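Local coordinates for protein Nrps/pks (Streptomyces albus, PDB 4OPE) that probably catalyses decarboxylative condensation, which lengthens the growing polyketide chain, as a ketosynthase domain of the oxazolomycin assembly line, at residues Ala495-Val500 against Glu546-Gly551. Numbering follows the deposited sequence.
Sequences AHRLAV and EAWVRG
Strand 496-502, the middle strand of a three-stranded antiparallel sheet apart from the large mixed sheet of the ketosynthase, carries helix 541-550 on one face; the short segments run nearly antiparallel, with axes 7.3 Å apart. Electrostatic and pi contacts centre on R497. Its chain bends at chi2 (-86°), so that CD lies over the five-membered ring of W548 as a CH-pi contact and the guanidinium lies over the six-membered ring, CZ being 4.1 Å from that ring's centroid. This is a cation-pi contact, although the two planes are tilted 35° apart. W548, with CG anti to its backbone N, presents its indole broadside to the arginine, while NE1 bonds to L453 O on the neighbouring strand. Hydrogen bonding adds a second link: R497 NH1 donates to W548 O at 3.1 Å, in the carbonyl plane and on a lone pair, though bent to 140°. On the guanidinium face opposite the indole lies G551 CA; glycine suits this Schellman motif because, at its positive phi, a CB would press against the preceding carbonyl O. R497 NE is taken by M494 O. Apolar packing continues along the strand, where the small A499 CB fits against W548 CD1 and V549 CG2, each at 3.9 Å. The buried arginine thus joins sheet to helix end through its aliphatic chain, its charge and its N-H groups together, and the carbonyl-rich C-terminus would probably help to stabilise that charge.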
ATOM      1  N   ALA A 495     -30.515  -5.690  17.641  1.00 42.54           N
ATOM      2  CA  ALA A 495     -31.964  -5.712  17.779  1.00 41.95           C
ATOM      3  C   ALA A 495     -32.462  -6.817  18.684  1.00 42.22           C
ATOM      4  O   ALA A 495     -33.289  -6.525  19.571  1.00 45.49           O
ATOM      5  CB  ALA A 495     -32.617  -5.829  16.414  1.00 41.33           C
ATOM      6  N   HIS A 496     -32.009  -8.064  18.477  1.00 39.85           N
ATOM      7  CA  HIS A 496     -32.577  -9.220  19.230  1.00 39.38           C
ATOM      8  C   HIS A 496     -31.833  -9.454  20.514  1.00 39.74           C
ATOM      9  O   HIS A 496     -30.632  -9.581  20.511  1.00 43.86           O
ATOM     10  CB  HIS A 496     -32.601 -10.486  18.390  1.00 39.95           C
ATOM     11  CG  HIS A 496     -33.546 -10.394  17.253  1.00 43.00           C
ATOM     12  ND1 HIS A 496     -34.632 -11.232  17.124  1.00 46.10           N
ATOM     13  CD2 HIS A 496     -33.659  -9.469  16.268  1.00 45.55           C
ATOM     14  CE1 HIS A 496     -35.360 -10.844  16.090  1.00 48.21           C
ATOM     15  NE2 HIS A 496     -34.782  -9.785  15.543  1.00 48.12           N
ATOM     16  N   ARG A 497     -32.539  -9.524  21.628  1.00 40.06           N
ATOM     17  CA  ARG A 497     -31.897  -9.452  22.941  1.00 38.05           C
ATOM     18  C   ARG A 497     -32.124 -10.698  23.729  1.00 36.99           C
ATOM     19  O   ARG A 497     -33.196 -11.301  23.680  1.00 39.22           O
ATOM     20  CB  ARG A 497     -32.444  -8.258  23.730  1.00 39.05           C
ATOM     21  CG  ARG A 497     -32.289  -6.906  23.027  1.00 39.13           C
ATOM     22  CD  ARG A 497     -30.938  -6.335  23.338  1.00 39.35           C
ATOM     23  NE  ARG A 497     -30.624  -5.203  22.506  1.00 39.03           N
ATOM     24  CZ  ARG A 497     -30.386  -3.969  22.930  1.00 39.10           C
ATOM     25  NH1 ARG A 497     -30.400  -3.624  24.206  1.00 38.92           N
ATOM     26  NH2 ARG A 497     -30.086  -3.063  22.037  1.00 41.53           N
ATOM     27  N   LEU A 498     -31.098 -11.074  24.468  1.00 37.15           N
ATOM     28  CA  LEU A 498     -31.198 -12.107  25.507  1.00 38.34           C
ATOM     29  C   LEU A 498     -30.473 -11.637  26.803  1.00 36.99           C
ATOM     30  O   LEU A 498     -29.461 -10.983  26.731  1.00 37.39           O
ATOM     31  CB  LEU A 498     -30.641 -13.425  24.995  1.00 37.61           C
ATOM     32  CG  LEU A 498     -30.785 -14.587  25.950  1.00 40.77           C
ATOM     33  CD1 LEU A 498     -30.892 -15.882  25.172  1.00 43.23           C
ATOM     34  CD2 LEU A 498     -29.621 -14.692  26.905  1.00 43.03           C
ATOM     35  N   ALA A 499     -30.999 -11.963  27.981  1.00 37.18           N
ATOM     36  CA  ALA A 499     -30.285 -11.673  29.220  1.00 38.62           C
ATOM     37  C   ALA A 499     -30.521 -12.696  30.296  1.00 40.11           C
ATOM     38  O   ALA A 499     -31.603 -13.312  30.384  1.00 42.04           O
ATOM     39  CB  ALA A 499     -30.660 -10.308  29.743  1.00 41.57           C
ATOM     40  N   VAL A 500     -29.511 -12.865  31.132  1.00 39.56           N
ATOM     41  CA  VAL A 500     -29.593 -13.776  32.251  1.00 41.47           C
ATOM     42  C   VAL A 500     -28.918 -13.135  33.432  1.00 43.14           C
ATOM     43  O   VAL A 500     -27.889 -12.457  33.309  1.00 46.86           O
ATOM     44  CB  VAL A 500     -28.856 -15.086  31.979  1.00 44.19           C
ATOM     45  CG1 VAL A 500     -29.319 -16.151  32.936  1.00 45.02           C
ATOM     46  CG2 VAL A 500     -29.095 -15.541  30.545  1.00 46.30           C
ATOM     47  N   GLU A 546     -33.636  -6.582  32.799  1.00 45.71           N
ATOM     48  CA  GLU A 546     -34.929  -6.199  32.192  1.00 48.25           C
ATOM     49  C   GLU A 546     -34.795  -5.034  31.189  1.00 45.35           C
ATOM     50  O   GLU A 546     -35.507  -4.956  30.196  1.00 46.86           O
ATOM     51  CB  GLU A 546     -35.966  -5.891  33.289  1.00 51.44           C
ATOM     52  CG  GLU A 546     -36.494  -7.144  34.027  1.00 57.35           C
ATOM     53  CD  GLU A 546     -37.430  -6.822  35.219  1.00 67.26           C
ATOM     54  OE1 GLU A 546     -37.174  -5.825  35.941  1.00 68.02           O
ATOM     55  OE2 GLU A 546     -38.432  -7.557  35.446  1.00 68.93           O
ATOM     56  N   ALA A 547     -33.874  -4.128  31.456  1.00 41.47           N
ATOM     57  CA  ALA A 547     -33.679  -2.972  30.611  1.00 39.53           C
ATOM     58  C   ALA A 547     -33.048  -3.363  29.294  1.00 38.89           C
ATOM     59  O   ALA A 547     -33.451  -2.893  28.267  1.00 38.74           O
ATOM     60  CB  ALA A 547     -32.811  -1.954  31.339  1.00 40.10           C
ATOM     61  N   TRP A 548     -32.048  -4.239  29.350  1.00 38.62           N
ATOM     62  CA  TRP A 548     -31.405  -4.771  28.191  1.00 36.78           C
ATOM     63  C   TRP A 548     -32.370  -5.423  27.244  1.00 37.95           C
ATOM     64  O   TRP A 548     -32.341  -5.169  26.039  1.00 40.12           O
ATOM     65  CB  TRP A 548     -30.353  -5.785  28.622  1.00 38.11           C
ATOM     66  CG  TRP A 548     -29.584  -6.384  27.482  1.00 38.19           C
ATOM     67  CD1 TRP A 548     -29.675  -7.684  26.989  1.00 38.29           C
ATOM     68  CD2 TRP A 548     -28.646  -5.716  26.685  1.00 36.18           C
ATOM     69  NE1 TRP A 548     -28.827  -7.829  25.938  1.00 37.89           N
ATOM     70  CE2 TRP A 548     -28.180  -6.633  25.732  1.00 37.98           C
ATOM     71  CE3 TRP A 548     -28.143  -4.424  26.684  1.00 38.85           C
ATOM     72  CZ2 TRP A 548     -27.229  -6.294  24.784  1.00 38.69           C
ATOM     73  CZ3 TRP A 548     -27.193  -4.071  25.733  1.00 39.00           C
ATOM     74  CH2 TRP A 548     -26.749  -5.004  24.798  1.00 39.67           C
ATOM     75  N   VAL A 549     -33.212  -6.292  27.767  1.00 39.61           N
ATOM     76  CA  VAL A 549     -34.255  -6.920  26.956  1.00 41.97           C
ATOM     77  C   VAL A 549     -35.266  -5.935  26.340  1.00 41.47           C
ATOM     78  O   VAL A 549     -35.716  -6.146  25.197  1.00 42.03           O
ATOM     79  CB  VAL A 549     -34.932  -8.050  27.756  1.00 44.48           C
ATOM     80  CG1 VAL A 549     -36.140  -8.602  27.040  1.00 42.70           C
ATOM     81  CG2 VAL A 549     -33.896  -9.156  27.960  1.00 46.22           C
ATOM     82  N   ARG A 550     -35.588  -4.843  27.034  1.00 40.36           N
ATOM     83  CA  ARG A 550     -36.424  -3.780  26.384  1.00 42.22           C
ATOM     84  C   ARG A 550     -35.747  -3.045  25.219  1.00 42.98           C
ATOM     85  O   ARG A 550     -36.445  -2.454  24.359  1.00 44.88           O
ATOM     86  CB  ARG A 550     -36.824  -2.680  27.350  1.00 41.53           C
ATOM     87  CG  ARG A 550     -37.650  -3.090  28.539  1.00 40.94           C
ATOM     88  CD  ARG A 550     -38.158  -1.844  29.230  1.00 41.15           C
ATOM     89  NE  ARG A 550     -37.184  -1.193  30.105  1.00 39.76           N
ATOM     90  CZ  ARG A 550     -36.954  -1.568  31.356  1.00 39.19           C
ATOM     91  NH1 ARG A 550     -37.566  -2.626  31.898  1.00 39.65           N
ATOM     92  NH2 ARG A 550     -36.076  -0.909  32.070  1.00 38.69           N
ATOM     93  N   GLY A 551     -34.412  -3.041  25.223  1.00 42.28           N
ATOM     94  CA  GLY A 551     -33.619  -2.379  24.186  1.00 42.13           C
ATOM     95  C   GLY A 551     -32.659  -1.332  24.700  1.00 40.96           C
ATOM     96  O   GLY A 551     -31.995  -0.660  23.910  1.00 43.85           O
TER